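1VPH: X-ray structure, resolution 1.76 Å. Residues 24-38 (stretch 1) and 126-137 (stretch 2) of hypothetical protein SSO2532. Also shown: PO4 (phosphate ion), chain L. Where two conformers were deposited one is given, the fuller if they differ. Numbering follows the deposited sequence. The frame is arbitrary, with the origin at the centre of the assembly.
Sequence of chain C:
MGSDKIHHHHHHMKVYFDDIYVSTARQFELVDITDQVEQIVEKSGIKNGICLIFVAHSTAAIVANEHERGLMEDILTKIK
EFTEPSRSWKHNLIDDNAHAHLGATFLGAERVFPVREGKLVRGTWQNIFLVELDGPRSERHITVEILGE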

ATOM      1  N   THR C  24     -17.438  -9.580  12.308  1.00 26.57           N
ATOM      2  CA  THR C  24     -17.542  -8.180  12.665  1.00 27.88           C
ATOM      3  C   THR C  24     -18.958  -7.840  13.112  1.00 29.14           C
ATOM      4  O   THR C  24     -19.940  -8.326  12.565  1.00 27.72           O
ATOM      5  CB  THR C  24     -17.110  -7.243  11.509  1.00 24.80           C
ATOM      6  OG1 THR C  24     -17.944  -7.463  10.357  1.00 22.66           O
ATOM      7  CG2 THR C  24     -15.624  -7.519  11.123  1.00 24.16           C
ATOM      8  N   ALA C  25     -19.037  -6.977  14.112  1.00 31.02           N
ATOM      9  CA  ALA C  25     -20.274  -6.723  14.807  1.00 33.09           C
ATOM     10  C   ALA C  25     -20.944  -5.436  14.375  1.00 33.12           C
ATOM     11  O   ALA C  25     -22.162  -5.323  14.465  1.00 35.57           O
ATOM     12  CB  ALA C  25     -20.011  -6.690  16.333  1.00 34.69           C
ATOM     13  N   ARG C  26     -20.152  -4.463  13.930  1.00 30.87           N
ATOM     14  CA  ARG C  26     -20.638  -3.134  13.562  1.00 31.14           C
ATOM     15  C   ARG C  26     -20.356  -2.825  12.099  1.00 28.95           C
ATOM     16  O   ARG C  26     -19.494  -3.458  11.500  1.00 27.76           O
ATOM     17  CB  ARG C  26     -19.953  -2.040  14.395  1.00 30.89           C
ATOM     18  CG  ARG C  26     -20.663  -1.734  15.704  1.00 38.85           C
ATOM     19  CD  ARG C  26     -20.507  -2.849  16.691  1.00 40.82           C
ATOM     20  N   GLN C  27     -21.045  -1.810  11.560  1.00 28.26           N
ATOM     21  CA  GLN C  27     -20.846  -1.387  10.163  1.00 28.09           C
ATOM     22  C   GLN C  27     -19.405  -0.973   9.918  1.00 26.54           C
ATOM     23  O   GLN C  27     -18.798  -1.441   8.960  1.00 23.62           O
ATOM     24  CB  GLN C  27     -21.779  -0.232   9.718  1.00 28.04           C
ATOM     25  CG  GLN C  27     -21.512   0.215   8.263  1.00 34.42           C
ATOM     26  CD  GLN C  27     -22.473   1.293   7.714  1.00 38.92           C
ATOM     27  OE1 GLN C  27     -22.618   2.386   8.280  1.00 42.04           O
ATOM     28  NE2 GLN C  27     -23.095   0.990   6.582  1.00 29.92           N
ATOM     29  N   PHE C  28     -18.885  -0.082  10.779  1.00 24.86           N
ATOM     30  CA  PHE C  28     -17.488   0.344  10.794  1.00 24.97           C
ATOM     31  C   PHE C  28     -16.781  -0.195  12.056  1.00 23.80           C
ATOM     32  O   PHE C  28     -17.245   0.007  13.184  1.00 22.85           O
ATOM     33  CB  PHE C  28     -17.355   1.861  10.825  1.00 26.83           C
ATOM     34  CG  PHE C  28     -17.743   2.547   9.538  1.00 29.80           C
ATOM     35  CD1 PHE C  28     -19.063   2.875   9.290  1.00 38.70           C
ATOM     36  CD2 PHE C  28     -16.807   2.862   8.594  1.00 41.04           C
ATOM     37  CE1 PHE C  28     -19.428   3.506   8.115  1.00 40.63           C
ATOM     38  CE2 PHE C  28     -17.174   3.495   7.412  1.00 39.22           C
ATOM     39  CZ  PHE C  28     -18.471   3.819   7.187  1.00 39.10           C
ATOM     40  N   GLU C  29     -15.663  -0.874  11.874  1.00 22.67           N
ATOM     41  CA  GLU C  29     -14.988  -1.489  12.993  1.00 22.02           C
ATOM     42  C   GLU C  29     -13.515  -1.693  12.660  1.00 21.93           C
ATOM     43  O   GLU C  29     -13.162  -1.941  11.501  1.00 21.36           O
ATOM     44  CB  GLU C  29     -15.670  -2.810  13.259  1.00 22.59           C
ATOM     45  CG  GLU C  29     -15.325  -3.476  14.551  1.00 29.52           C
ATOM     46  CD  GLU C  29     -16.119  -4.783  14.722  1.00 31.75           C
ATOM     47  OE1 GLU C  29     -17.325  -4.681  14.981  1.00 41.56           O
ATOM     48  OE2 GLU C  29     -15.564  -5.903  14.582  1.00 36.15           O
ATOM     49  N   LEU C  30     -12.659  -1.501  13.660  1.00 19.73           N
ATOM     50  CA  LEU C  30     -11.244  -1.883  13.543  1.00 19.94           C
ATOM     51  C   LEU C  30     -11.041  -3.061  14.456  1.00 21.85           C
ATOM     52  O   LEU C  30     -11.460  -3.008  15.616  1.00 20.18           O
ATOM     53  CB  LEU C  30     -10.351  -0.745  14.030  1.00 20.77           C
ATOM     54  CG  LEU C  30     -10.101   0.456  13.147  1.00 26.44           C
ATOM     55  CD1 LEU C  30      -9.232   1.449  13.927  1.00 30.08           C
ATOM     56  CD2 LEU C  30      -9.429   0.061  11.860  1.00 28.59           C
ATOM     57  N   VAL C  31     -10.416  -4.121  13.952  1.00 18.07           N
ATOM     58  CA  VAL C  31     -10.140  -5.306  14.782  1.00 18.39           C
ATOM     59  C   VAL C  31      -8.653  -5.568  14.791  1.00 18.27           C
ATOM     60  O   VAL C  31      -8.054  -5.766  13.732  1.00 19.08           O
ATOM     61  CB  VAL C  31     -10.921  -6.521  14.260  1.00 20.02           C
ATOM     62  CG1 VAL C  31     -10.606  -7.727  15.104  1.00 22.17           C
ATOM     63  CG2 VAL C  31     -12.451  -6.180  14.326  1.00 18.97           C
ATOM     64  N   ASP C  32      -8.053  -5.520  15.989  1.00 16.75           N
ATOM     65  CA  ASP C  32      -6.596  -5.717  16.146  1.00 17.60           C
ATOM     66  C   ASP C  32      -6.236  -7.192  15.945  1.00 17.85           C
ATOM     67  O   ASP C  32      -6.780  -8.053  16.640  1.00 19.60           O
ATOM     68  CB  ASP C  32      -6.123  -5.262  17.550  1.00 19.31           C
ATOM     69  CG  ASP C  32      -4.644  -5.007  17.613  1.00 21.71           C
ATOM     70  OD1 ASP C  32      -3.865  -5.846  17.057  1.00 17.40           O
ATOM     71  OD2 ASP C  32      -4.244  -3.944  18.196  1.00 23.45           O
ATOM     72  N   ILE C  33      -5.368  -7.480  14.988  1.00 15.79           N
ATOM     73  CA  ILE C  33      -4.959  -8.838  14.662  1.00 17.56           C
ATOM     74  C   ILE C  33      -3.478  -9.042  14.834  1.00 16.93           C
ATOM     75  O   ILE C  33      -2.925 -10.072  14.438  1.00 17.81           O
ATOM     76  CB  ILE C  33      -5.409  -9.249  13.253  1.00 16.79           C
ATOM     77  CG1 ILE C  33      -4.751  -8.358  12.185  1.00 21.81           C
ATOM     78  CG2 ILE C  33      -6.894  -9.201  13.193  1.00 21.36           C
ATOM     79  CD1 ILE C  33      -4.922  -8.899  10.757  1.00 15.84           C
ATOM     80  N   THR C  34      -2.826  -8.069  15.462  1.00 17.78           N
ATOM     81  CA  THR C  34      -1.368  -8.071  15.585  1.00 18.06           C
ATOM     82  C   THR C  34      -0.806  -9.361  16.206  1.00 18.64           C
ATOM     83  O   THR C  34       0.113  -9.971  15.645  1.00 18.66           O
ATOM     84  CB  THR C  34      -0.809  -6.849  16.423  1.00 21.84           C
ATOM     85  OG1 THR C  34      -1.424  -5.621  16.013  1.00 17.62           O
ATOM     86  CG2 THR C  34       0.691  -6.774  16.254  1.00 23.16           C
ATOM     87  N   ASP C  35      -1.377  -9.786  17.335  1.00 18.32           N
ATOM     88  CA  ASP C  35      -0.859 -10.966  18.059  1.00 18.75           C
ATOM     89  C   ASP C  35      -1.039 -12.240  17.246  1.00 18.49           C
ATOM     90  O   ASP C  35      -0.125 -13.064  17.272  1.00 17.65           O
ATOM     91  CB  ASP C  35      -1.404 -11.074  19.495  1.00 21.06           C
ATOM     92  CG  ASP C  35      -0.849  -9.971  20.442  1.00 26.52           C
ATOM     93  OD1 ASP C  35       0.121  -9.229  20.089  1.00 27.04           O
ATOM     94  OD2 ASP C  35      -1.369  -9.869  21.579  1.00 31.07           O
ATOM     95  N   GLN C  36      -2.129 -12.355  16.472  1.00 18.22           N
ATOM     96  CA  GLN C  36      -2.386 -13.496  15.602  1.00 19.59           C
ATOM     97  C   GLN C  36      -1.414 -13.525  14.471  1.00 19.98           C
ATOM     98  O   GLN C  36      -0.898 -14.579  14.138  1.00 19.90           O
ATOM     99  CB  GLN C  36      -3.808 -13.383  15.112  1.00 21.66           C
ATOM    100  CG  GLN C  36      -4.513 -14.628  14.835  1.00 27.82           C
ATOM    101  CD  GLN C  36      -4.745 -15.505  16.076  1.00 31.57           C
ATOM    102  OE1 GLN C  36      -3.819 -16.196  16.504  1.00 26.09           O
ATOM    103  NE2 GLN C  36      -6.001 -15.569  16.575  1.00 29.12           N
ATOM    104  N   VAL C  37      -1.138 -12.357  13.865  1.00 18.95           N
ATOM    105  CA  VAL C  37      -0.128 -12.302  12.799  1.00 19.87           C
ATOM    106  C   VAL C  37       1.242 -12.721  13.341  1.00 17.42           C
ATOM    107  O   VAL C  37       1.971 -13.533  12.732  1.00 18.64           O
ATOM    108  CB  VAL C  37      -0.044 -10.894  12.185  1.00 20.54           C
ATOM    109  CG1 VAL C  37       1.128 -10.821  11.154  1.00 21.13           C
ATOM    110  CG2 VAL C  37      -1.381 -10.522  11.543  1.00 19.71           C
ATOM    111  N   GLU C  38       1.594 -12.171  14.497  1.00 17.98           N
ATOM    112  CA  GLU C  38       2.855 -12.487  15.144  1.00 18.34           C
ATOM    113  C   GLU C  38       2.976 -13.972  15.451  1.00 17.61           C
ATOM    114  O   GLU C  38       4.042 -14.566  15.190  1.00 18.24           O
ATOM    115  CB  GLU C  38       3.099 -11.627  16.397  0.65 21.24           C
ATOM    116  CG  GLU C  38       4.493 -11.835  17.024  0.65 25.95           C
ATOM    117  CD  GLU C  38       5.648 -11.604  16.046  0.65 22.40           C
ATOM    118  OE1 GLU C  38       5.619 -10.584  15.330  0.65 28.66           O
ATOM    119  OE2 GLU C  38       6.600 -12.424  15.999  0.65 25.10           O
ATOM    120  N   GLN C 126       2.769   0.321  16.383  1.00 20.77           N
ATOM    121  CA  GLN C 126       2.342  -0.060  15.084  1.00 21.40           C
ATOM    122  C   GLN C 126       1.637  -1.407  15.128  1.00 20.92           C
ATOM    123  O   GLN C 126       2.261  -2.450  15.015  1.00 23.15           O
ATOM    124  CB  GLN C 126       3.590  -0.162  14.209  1.00 24.17           C
ATOM    125  CG  GLN C 126       3.333  -0.123  12.760  1.00 25.06           C
ATOM    126  CD  GLN C 126       4.629   0.090  11.985  1.00 24.18           C
ATOM    127  OE1 GLN C 126       5.687  -0.334  12.434  1.00 18.69           O
ATOM    128  NE2 GLN C 126       4.559   0.808  10.850  1.00 21.77           N
ATOM    129  N   ASN C 127       0.316  -1.386  15.296  1.00 19.64           N
ATOM    130  CA  ASN C 127      -0.453  -2.624  15.403  1.00 17.38           C
ATOM    131  C   ASN C 127      -1.164  -2.823  14.076  1.00 19.74           C
ATOM    132  O   ASN C 127      -1.392  -1.855  13.324  1.00 21.26           O
ATOM    133  CB  ASN C 127      -1.447  -2.516  16.563  1.00 17.09           C
ATOM    134  CG  ASN C 127      -0.774  -2.716  17.931  1.00 23.06           C
ATOM    135  OD1 ASN C 127       0.369  -2.295  18.176  1.00 20.94           O
ATOM    136  ND2 ASN C 127      -1.461  -3.413  18.794  1.00 19.40           N
ATOM    137  N   ILE C 128      -1.548  -4.067  13.814  1.00 17.35           N
ATOM    138  CA  ILE C 128      -2.163  -4.434  12.544  1.00 16.44           C
ATOM    139  C   ILE C 128      -3.667  -4.593  12.727  1.00 17.42           C
ATOM    140  O   ILE C 128      -4.122  -5.324  13.637  1.00 17.79           O
ATOM    141  CB  ILE C 128      -1.615  -5.738  12.045  1.00 16.47           C
ATOM    142  CG1 ILE C 128      -0.084  -5.667  11.916  1.00 18.13           C
ATOM    143  CG2 ILE C 128      -2.240  -6.058  10.712  1.00 19.52           C
ATOM    144  CD1 ILE C 128       0.563  -6.907  11.410  1.00 18.61           C
ATOM    145  N   PHE C 129      -4.446  -3.928  11.865  1.00 17.56           N
ATOM    146  CA  PHE C 129      -5.911  -3.952  11.975  1.00 16.89           C
ATOM    147  C   PHE C 129      -6.609  -4.376  10.707  1.00 17.00           C
ATOM    148  O   PHE C 129      -6.296  -3.934   9.590  1.00 20.14           O
ATOM    149  CB  PHE C 129      -6.460  -2.585  12.340  1.00 18.63           C
ATOM    150  CG  PHE C 129      -6.016  -2.052  13.685  1.00 17.88           C
ATOM    151  CD1 PHE C 129      -6.724  -2.348  14.836  1.00 22.04           C
ATOM    152  CD2 PHE C 129      -4.945  -1.211  13.755  1.00 24.71           C
ATOM    153  CE1 PHE C 129      -6.337  -1.815  16.049  1.00 21.96           C
ATOM    154  CE2 PHE C 129      -4.528  -0.702  14.957  1.00 25.93           C
ATOM    155  CZ  PHE C 129      -5.199  -0.994  16.090  1.00 18.19           C
ATOM    156  N   LEU C 130      -7.611  -5.193  10.884  1.00 17.08           N
ATOM    157  CA  LEU C 130      -8.650  -5.376   9.890  1.00 18.37           C
ATOM    158  C   LEU C 130      -9.581  -4.192   9.967  1.00 18.54           C
ATOM    159  O   LEU C 130     -10.076  -3.828  11.083  1.00 19.37           O
ATOM    160  CB  LEU C 130      -9.442  -6.656  10.185  1.00 19.84           C
ATOM    161  CG  LEU C 130     -10.659  -6.699   9.250  1.00 22.68           C
ATOM    162  CD1 LEU C 130     -10.163  -6.991   7.841  1.00 21.28           C
ATOM    163  CD2 LEU C 130     -11.675  -7.725   9.692  1.00 24.02           C
ATOM    164  N   VAL C 131      -9.815  -3.552   8.828  1.00 18.15           N
ATOM    165  CA  VAL C 131     -10.742  -2.415   8.784  1.00 18.40           C
ATOM    166  C   VAL C 131     -12.028  -2.931   8.145  1.00 19.69           C
ATOM    167  O   VAL C 131     -12.017  -3.367   6.994  1.00 18.24           O
ATOM    168  CB  VAL C 131     -10.193  -1.187   7.949  1.00 17.84           C
ATOM    169  CG1 VAL C 131     -11.148   0.028   8.128  1.00 20.18           C
ATOM    170  CG2 VAL C 131      -8.790  -0.812   8.286  1.00 23.70           C
ATOM    171  N   GLU C 132     -13.116  -2.950   8.918  1.00 19.07           N
ATOM    172  CA  GLU C 132     -14.419  -3.311   8.413  1.00 19.19           C
ATOM    173  C   GLU C 132     -15.163  -2.054   8.081  1.00 19.84           C
ATOM    174  O   GLU C 132     -15.201  -1.125   8.918  1.00 21.74           O
ATOM    175  CB  GLU C 132     -15.243  -4.058   9.481  1.00 18.52           C
ATOM    176  CG  GLU C 132     -16.699  -4.223   9.110  1.00 21.00           C
ATOM    177  CD  GLU C 132     -16.839  -5.171   7.924  1.00 26.17           C
ATOM    178  OE1 GLU C 132     -16.884  -6.377   8.192  1.00 21.08           O
ATOM    179  OE2 GLU C 132     -16.864  -4.716   6.752  1.00 22.22           O
ATOM    180  N   LEU C 133     -15.694  -1.987   6.868  1.00 19.39           N
ATOM    181  CA  LEU C 133     -16.480  -0.817   6.427  1.00 19.72           C
ATOM    182  C   LEU C 133     -17.893  -1.134   6.026  1.00 20.43           C
ATOM    183  O   LEU C 133     -18.670  -0.195   5.758  1.00 19.48           O
ATOM    184  CB  LEU C 133     -15.798  -0.064   5.251  1.00 18.90           C
ATOM    185  CG  LEU C 133     -14.397   0.521   5.468  1.00 20.48           C
ATOM    186  CD1 LEU C 133     -13.964   1.430   4.322  1.00 28.68           C
ATOM    187  CD2 LEU C 133     -14.307   1.279   6.812  1.00 27.76           C
ATOM    188  N   ASP C 134     -18.237  -2.413   5.993  1.00 21.76           N
ATOM    189  CA  ASP C 134     -19.571  -2.877   5.609  1.00 22.34           C
ATOM    190  C   ASP C 134     -20.032  -4.038   6.510  1.00 22.68           C
ATOM    191  O   ASP C 134     -20.605  -5.016   6.039  1.00 22.08           O
ATOM    192  CB  ASP C 134     -19.582  -3.292   4.128  1.00 20.62           C
ATOM    193  CG  ASP C 134     -21.000  -3.467   3.558  1.00 27.58           C
ATOM    194  OD1 ASP C 134     -21.908  -2.680   3.881  1.00 24.87           O
ATOM    195  OD2 ASP C 134     -21.214  -4.368   2.740  1.00 28.15           O
ATOM    196  N   GLY C 135     -19.846  -3.901   7.823  1.00 23.21           N
ATOM    197  CA  GLY C 135     -20.306  -4.951   8.756  1.00 24.05           C
ATOM    198  C   GLY C 135     -21.784  -4.787   9.090  1.00 23.49           C
ATOM    199  O   GLY C 135     -22.436  -3.844   8.616  1.00 22.61           O
ATOM    200  N   PRO C 136     -22.344  -5.722   9.880  1.00 25.31           N
ATOM    201  CA  PRO C 136     -21.669  -6.904  10.383  1.00 25.47           C
ATOM    202  C   PRO C 136     -21.465  -7.929   9.286  1.00 25.83           C
ATOM    203  O   PRO C 136     -22.285  -8.047   8.397  1.00 24.19           O
ATOM    204  CB  PRO C 136     -22.616  -7.421  11.456  1.00 27.51           C
ATOM    205  CG  PRO C 136     -23.952  -6.895  11.060  1.00 28.88           C
ATOM    206  CD  PRO C 136     -23.759  -5.659  10.295  1.00 25.46           C
ATOM    207  N   ARG C 137     -20.337  -8.620   9.339  1.00 26.45           N
ATOM    208  CA  ARG C 137     -20.060  -9.722   8.424  1.00 27.10           C
ATOM    209  C   ARG C 137     -19.668 -10.876   9.305  1.00 29.08           C
ATOM    210  O   ARG C 137     -18.900 -10.658  10.246  1.00 28.45           O
ATOM    211  CB  ARG C 137     -18.862  -9.392   7.540  1.00 26.70           C
ATOM    212  CG  ARG C 137     -19.080  -8.273   6.515  1.00 25.55           C
ATOM    213  CD  ARG C 137     -20.261  -8.470   5.651  1.00 29.29           C
ATOM    214  NE  ARG C 137     -20.223  -7.552   4.524  1.00 31.38           N
ATOM    215  CZ  ARG C 137     -19.657  -7.824   3.350  1.00 31.77           C
ATOM    216  NH1 ARG C 137     -19.095  -8.998   3.108  1.00 35.54           N
ATOM    217  NH2 ARG C 137     -19.657  -6.908   2.404  1.00 30.90           N
TER
HETATM  218  P   PO4 L 139     -16.572  -8.272  -0.041  1.00 30.53           P
HETATM  219  O1  PO4 L 139     -18.037  -8.221   0.114  1.00 41.52           O
HETATM  220  O2  PO4 L 139     -16.156  -8.057  -1.496  1.00 24.19           O
HETATM  221  O3  PO4 L 139     -16.042  -9.656   0.267  1.00 42.08           O
HETATM  222  O4  PO4 L 139     -15.867  -7.411   0.977  1.00 31.94           O

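How do the two backbones lie together? Strand 29-32 runs antiparallel to strand 127-132, their axes coming within 4.5 Å of each other, and the pairing follows the regular antiparallel pattern. Glu 29 and Glu 132 form a hydrogen-bonded pair: Glu 29 N donates to Glu 132 O at 3.0 Å, and Glu 132 N returns a bond to Glu 29 O at 2.8 Å. Val 31 and Leu 130 repeat the arrangement, with Val 31 N to Leu 130 O and Leu 130 N to Val 31 O both 2.9 Å. The ladder runs one step past the strand, where Ile 33 N reaches Ile 128 O at 2.8 Å, just before the helix begins.

Which side chains fill the space on each face of this sheet? Leu 30, Asp 32, Phe 129 and Val 131 share one face. There Leu 30 settles beside both of its apolar neighbours, its CD2 lying 3.7 Å from Val 131 CG2 and 4.0 Å from Phe 129 CB. The ring of Phe 129 leans across toward stretch 1, so that its CD1 comes within 3.6 Å of Asp 32 CA. Glu 29, Val 31, Leu 130 and Glu 132 occupy the other face, where Val 31 CB sits 4.3 Å from Leu 130 CB. Beyond the regular strand pairing, Phe 28 CD2 meets Leu 133 CD2 at 3.5 Å, and Leu 133 O lies over one face of the Phe 28 ring.

How does the start of the helix fit against the strand? Ile 128 is the bump here, buried against the side chains of Ile 33 and Val 37, which line the hollow it fills: its CG2 lies 3.7 Å from Ile 33 CG1, while its CD1 extends to within 4.0 Å of Val 37 CG1, one helical turn further on. Thr 34 joins the same corner through polar chemistry. Its OG1 accepts a bond from Ile 128 N at 2.7 Å and donates to Asp 32 OD1, also at 2.7 Å, so one hydroxyl ties the helix start to both strands. Asp 32 OD1 also accepts from Thr 34 N at 2.9 Å, and Asp 32 OD2 receives Asn 127 ND2 at 2.9 Å.

Why does a glycine suit the opposite end of the contact? Gly 135 presses its bare backbone against stretch 1: Gly 135 N bonds to Gln 27 O at 2.9 Å, and Gly 135 CA approaches Arg 26 O at 3.2 Å. A CB here would point toward stretch 1 and fall 2.1 Å from Arg 26 O and 3.0 Å from Thr 24 OG1, both clashes, so the bare CA leaves room for the two backbones to lie this close. Next to it, Thr 24 OG1 donates to Glu 132 OE1 at 2.6 Å and accepts from Arg 137 N at 2.8 Å, while Thr 24 N bonds to Arg 137 O at 2.7 Å. Pro 136, preceded by a cis peptide bond, tucks its CB 3.0 Å from Thr 24 O.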